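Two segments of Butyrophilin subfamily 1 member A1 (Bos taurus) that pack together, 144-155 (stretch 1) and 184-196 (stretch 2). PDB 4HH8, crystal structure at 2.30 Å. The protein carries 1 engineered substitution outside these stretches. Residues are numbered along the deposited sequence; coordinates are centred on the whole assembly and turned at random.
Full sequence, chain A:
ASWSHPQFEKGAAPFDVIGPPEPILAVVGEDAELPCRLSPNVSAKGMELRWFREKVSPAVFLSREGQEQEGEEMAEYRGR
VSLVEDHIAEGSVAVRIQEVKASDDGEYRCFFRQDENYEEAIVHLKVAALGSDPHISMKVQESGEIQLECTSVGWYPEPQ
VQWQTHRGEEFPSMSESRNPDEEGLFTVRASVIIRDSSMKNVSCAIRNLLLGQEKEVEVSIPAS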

# COMPACT_ATOMS: atom_id res chain seq x y z
N GLY A 144 -17.20 16.20 -35.24
CA GLY A 144 -15.95 15.47 -35.52
C GLY A 144 -15.00 15.22 -34.36
O GLY A 144 -14.19 14.29 -34.43
N GLU A 145 -15.08 16.04 -33.31
CA GLU A 145 -14.25 15.89 -32.09
C GLU A 145 -14.72 14.77 -31.16
O GLU A 145 -15.89 14.75 -30.73
CB GLU A 145 -14.13 17.20 -31.32
CG GLU A 145 -12.81 17.93 -31.55
CD GLU A 145 -12.62 19.16 -30.67
OE1 GLU A 145 -13.47 19.41 -29.78
OE2 GLU A 145 -11.60 19.87 -30.87
N ILE A 146 -13.79 13.86 -30.85
CA ILE A 146 -14.03 12.68 -30.00
C ILE A 146 -13.54 12.87 -28.54
O ILE A 146 -12.38 13.21 -28.30
CB ILE A 146 -13.37 11.40 -30.62
CG1 ILE A 146 -13.57 11.37 -32.14
CG2 ILE A 146 -13.86 10.12 -29.92
CD1 ILE A 146 -13.58 9.98 -32.76
N GLN A 147 -14.43 12.64 -27.58
CA GLN A 147 -14.11 12.68 -26.15
C GLN A 147 -14.03 11.26 -25.62
O GLN A 147 -14.97 10.48 -25.79
CB GLN A 147 -15.19 13.43 -25.35
CG GLN A 147 -15.65 14.77 -25.93
CD GLN A 147 -17.09 15.13 -25.53
OE1 GLN A 147 -17.97 14.25 -25.40
NE2 GLN A 147 -17.35 16.42 -25.35
N LEU A 148 -12.92 10.91 -24.99
CA LEU A 148 -12.79 9.60 -24.39
C LEU A 148 -12.77 9.73 -22.88
O LEU A 148 -12.15 10.65 -22.35
CB LEU A 148 -11.51 8.90 -24.85
CG LEU A 148 -11.24 8.73 -26.36
CD1 LEU A 148 -9.90 8.05 -26.54
CD2 LEU A 148 -12.36 7.89 -27.12
N GLU A 149 -13.41 8.79 -22.19
CA GLU A 149 -13.31 8.74 -20.76
C GLU A 149 -12.83 7.41 -20.32
O GLU A 149 -13.42 6.41 -20.64
CB GLU A 149 -14.64 9.06 -20.08
CG GLU A 149 -14.46 9.11 -18.58
CD GLU A 149 -15.74 9.34 -17.80
OE1 GLU A 149 -16.65 8.47 -17.82
OE2 GLU A 149 -15.82 10.40 -17.14
N CYS A 150 -11.74 7.38 -19.56
CA CYS A 150 -11.17 6.12 -19.09
C CYS A 150 -11.44 5.99 -17.60
O CYS A 150 -11.22 6.92 -16.80
CB CYS A 150 -9.68 6.04 -19.38
SG CYS A 150 -8.84 4.54 -18.82
N THR A 151 -11.88 4.81 -17.23
CA THR A 151 -12.45 4.59 -15.92
C THR A 151 -11.88 3.30 -15.32
O THR A 151 -11.60 2.37 -16.03
CB THR A 151 -13.96 4.57 -16.14
OG1 THR A 151 -14.51 5.87 -15.83
CG2 THR A 151 -14.60 3.49 -15.38
N SER A 152 -11.60 3.30 -14.01
CA SER A 152 -11.18 2.09 -13.35
C SER A 152 -11.41 2.31 -11.86
O SER A 152 -11.40 3.45 -11.38
CB SER A 152 -9.73 1.73 -13.67
OG SER A 152 -9.27 0.59 -12.94
N VAL A 153 -11.57 1.21 -11.15
CA VAL A 153 -12.08 1.18 -9.80
C VAL A 153 -11.09 0.41 -8.92
O VAL A 153 -10.54 -0.59 -9.38
CB VAL A 153 -13.45 0.46 -9.88
CG1 VAL A 153 -13.78 -0.37 -8.66
CG2 VAL A 153 -14.57 1.46 -10.25
N GLY A 154 -10.83 0.88 -7.70
CA GLY A 154 -10.15 0.04 -6.68
C GLY A 154 -8.62 0.11 -6.54
O GLY A 154 -7.96 -0.88 -6.18
N TRP A 155 -8.03 1.27 -6.78
CA TRP A 155 -6.57 1.37 -6.73
C TRP A 155 -6.15 1.96 -5.43
O TRP A 155 -6.83 2.82 -4.90
CB TRP A 155 -6.05 2.25 -7.87
CG TRP A 155 -6.43 1.71 -9.17
CD1 TRP A 155 -7.66 1.80 -9.77
CD2 TRP A 155 -5.61 0.91 -10.04
NE1 TRP A 155 -7.64 1.14 -10.97
CE2 TRP A 155 -6.39 0.59 -11.16
CE3 TRP A 155 -4.27 0.48 -10.00
CZ2 TRP A 155 -5.90 -0.18 -12.23
CZ3 TRP A 155 -3.78 -0.27 -11.06
CH2 TRP A 155 -4.60 -0.62 -12.14
N GLY A 184 -11.44 3.15 1.26
CA GLY A 184 -10.33 4.07 0.92
C GLY A 184 -9.67 3.83 -0.45
O GLY A 184 -8.63 4.43 -0.74
N LEU A 185 -10.25 2.98 -1.29
CA LEU A 185 -9.65 2.65 -2.60
C LEU A 185 -10.14 3.61 -3.67
O LEU A 185 -11.33 3.90 -3.75
CB LEU A 185 -10.00 1.23 -3.00
CG LEU A 185 -9.70 0.14 -1.96
CD1 LEU A 185 -10.17 -1.28 -2.41
CD2 LEU A 185 -8.21 0.15 -1.60
N PHE A 186 -9.22 4.07 -4.52
CA PHE A 186 -9.53 5.07 -5.53
C PHE A 186 -10.16 4.51 -6.80
O PHE A 186 -9.72 3.50 -7.35
CB PHE A 186 -8.30 5.92 -5.85
CG PHE A 186 -7.76 6.63 -4.66
CD1 PHE A 186 -8.36 7.81 -4.22
CD2 PHE A 186 -6.72 6.10 -3.93
CE1 PHE A 186 -7.87 8.50 -3.08
CE2 PHE A 186 -6.24 6.76 -2.74
CZ PHE A 186 -6.81 7.96 -2.34
N THR A 187 -11.26 5.17 -7.17
CA THR A 187 -11.83 5.10 -8.51
C THR A 187 -11.25 6.27 -9.29
O THR A 187 -11.13 7.38 -8.77
CB THR A 187 -13.39 5.09 -8.45
OG1 THR A 187 -13.80 3.85 -7.87
CG2 THR A 187 -14.01 5.16 -9.81
N VAL A 188 -10.81 5.98 -10.52
CA VAL A 188 -10.13 6.98 -11.32
C VAL A 188 -10.91 7.24 -12.60
O VAL A 188 -11.30 6.31 -13.27
CB VAL A 188 -8.63 6.57 -11.63
CG1 VAL A 188 -8.54 5.31 -12.45
CG2 VAL A 188 -7.86 7.75 -12.33
N ARG A 189 -11.14 8.49 -12.92
CA ARG A 189 -11.77 8.87 -14.18
C ARG A 189 -10.82 9.83 -14.91
O ARG A 189 -10.34 10.79 -14.34
CB ARG A 189 -13.09 9.59 -13.90
CG ARG A 189 -14.27 8.69 -13.67
CD ARG A 189 -15.59 9.43 -14.06
NE ARG A 189 -16.73 9.01 -13.23
CZ ARG A 189 -17.85 9.71 -13.05
NH1 ARG A 189 -18.03 10.89 -13.67
NH2 ARG A 189 -18.81 9.25 -12.25
N ALA A 190 -10.57 9.62 -16.19
CA ALA A 190 -9.81 10.59 -16.93
C ALA A 190 -10.37 10.79 -18.32
O ALA A 190 -10.76 9.83 -18.96
CB ALA A 190 -8.37 10.16 -17.00
N SER A 191 -10.36 12.03 -18.78
CA SER A 191 -10.92 12.40 -20.07
C SER A 191 -9.92 13.07 -20.94
O SER A 191 -9.08 13.82 -20.45
CB SER A 191 -12.09 13.35 -19.93
OG SER A 191 -13.21 12.55 -19.63
N VAL A 192 -10.07 12.85 -22.24
CA VAL A 192 -9.18 13.42 -23.20
C VAL A 192 -10.06 13.80 -24.41
O VAL A 192 -11.15 13.22 -24.63
CB VAL A 192 -8.07 12.39 -23.46
CG1 VAL A 192 -8.41 11.36 -24.56
CG2 VAL A 192 -6.75 12.99 -23.55
N ILE A 193 -9.65 14.81 -25.17
CA ILE A 193 -10.34 15.11 -26.43
C ILE A 193 -9.37 14.76 -27.57
O ILE A 193 -8.27 15.28 -27.62
CB ILE A 193 -10.83 16.57 -26.46
CG1 ILE A 193 -11.88 16.78 -25.35
CG2 ILE A 193 -11.42 16.89 -27.82
CD1 ILE A 193 -12.33 18.20 -25.17
N ILE A 194 -9.78 13.83 -28.44
CA ILE A 194 -8.97 13.46 -29.61
C ILE A 194 -9.21 14.46 -30.75
O ILE A 194 -10.34 14.58 -31.23
CB ILE A 194 -9.29 12.03 -30.10
CG1 ILE A 194 -9.16 11.01 -28.97
CG2 ILE A 194 -8.42 11.66 -31.31
CD1 ILE A 194 -7.79 10.96 -28.28
N ARG A 195 -8.16 15.19 -31.14
CA ARG A 195 -8.24 16.10 -32.31
C ARG A 195 -7.33 15.61 -33.43
O ARG A 195 -6.14 15.92 -33.46
CB ARG A 195 -7.89 17.56 -31.94
CG ARG A 195 -8.87 18.24 -30.99
CD ARG A 195 -8.19 19.41 -30.29
NE ARG A 195 -8.87 19.88 -29.08
CZ ARG A 195 -8.56 19.49 -27.85
NH1 ARG A 195 -7.60 18.59 -27.66
NH2 ARG A 195 -9.20 19.99 -26.81
N ASP A 196 -7.89 14.80 -34.32
CA ASP A 196 -7.13 14.11 -35.37
C ASP A 196 -8.08 13.35 -36.32
O ASP A 196 -9.26 13.14 -36.01
CB ASP A 196 -6.12 13.13 -34.73
CG ASP A 196 -4.78 13.06 -35.48
OD1 ASP A 196 -3.72 13.30 -34.85
OD2 ASP A 196 -4.77 12.78 -36.71
O HOH W 1 -12.44 2.56 -6.00

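The strongest polar interactions in this contact are main-chain hydrogen bonds between two antiparallel strands, 146-155 and 186-194, whose N-to-C directions differ by 157°. Reciprocal bonds close a ring at Leu148-Val192, Cys150-Ala190 and Ser152-Val188. Cys150 N donates to Ala190 O at 2.7 Å with an N-H...O angle of 171°, and Ala190 N returns a bond to Cys150 O at 2.8 Å. Leu148 N to Val192 O (2.9 Å) and Val192 N to Leu148 O (3.0 Å) repeat the pattern, as do Ser152 N to Val188 O (3.1 Å) and Val188 N to Ser152 O (2.7 Å). Toward the start of the first strand, Ile146 and Ile194 are joined by a single bond, in which Ile194 N reaches Ile146 O at 2.7 Å.

Between Ser152 and Trp155 the register slips by one residue, a beta bulge. Phe186 O is the acceptor on which the slip converges: Trp155 N meets it at 2.9 Å and 176°, whereas Gly154 N, also 2.9 Å from Phe186 O, makes only a weak bond because its angle falls to 124°. Phe186 N to Trp155 O, at 2.7 Å, restores the paired pattern beyond the bulge. Gly154 adopts phi/psi of 93/33, where a CB would be jammed against the preceding carbonyl oxygen. A water fills in here, accepting from Gly154 N at 2.9 Å and donating to Leu185 O at 2.8 Å; it is also hydrogen-bonded to Thr187 OG1 at 2.6 Å.

Charged side chains make one salt bridge across the contact. Glu145 OE2 forms it with Arg195 NE at 3.3 Å, although high B factors make the position of Glu145 less certain. Glu149 OE2 and Arg189 NH1 lie 4.1 Å apart, beyond salt-bridge range, so any attraction is longer-ranged. Ser191 OG gives a weak bond to Leu148 O at 3.5 Å. The same carbonyl also receives a CA-H...O contact, with Ser191 CA 3.1 Å from Leu148 O.

Side-chain packing follows the alternation of the strands. Ile146, Leu148, Cys150, Ser152 and Trp155 share a face with Ile194, Val192, Ala190, Val188 and Phe186. On it, Leu148 bridges two neighbours, with CB 4.0 Å from Val192 CG1 and CD1 3.9 Å from Ile194 CG1. Trp155 CD1 approaches Val188 CG1 more loosely, at 4.5 Å, while its NE1 bonds to Ser152 OG at 2.6 Å within its own strand. The other face, carrying Gln147, Glu149 and Thr151 across from Ile193, Ser191 and Arg189, is more polar and more exposed. Altogether the two segments bury 1015 Å², summed over both sides.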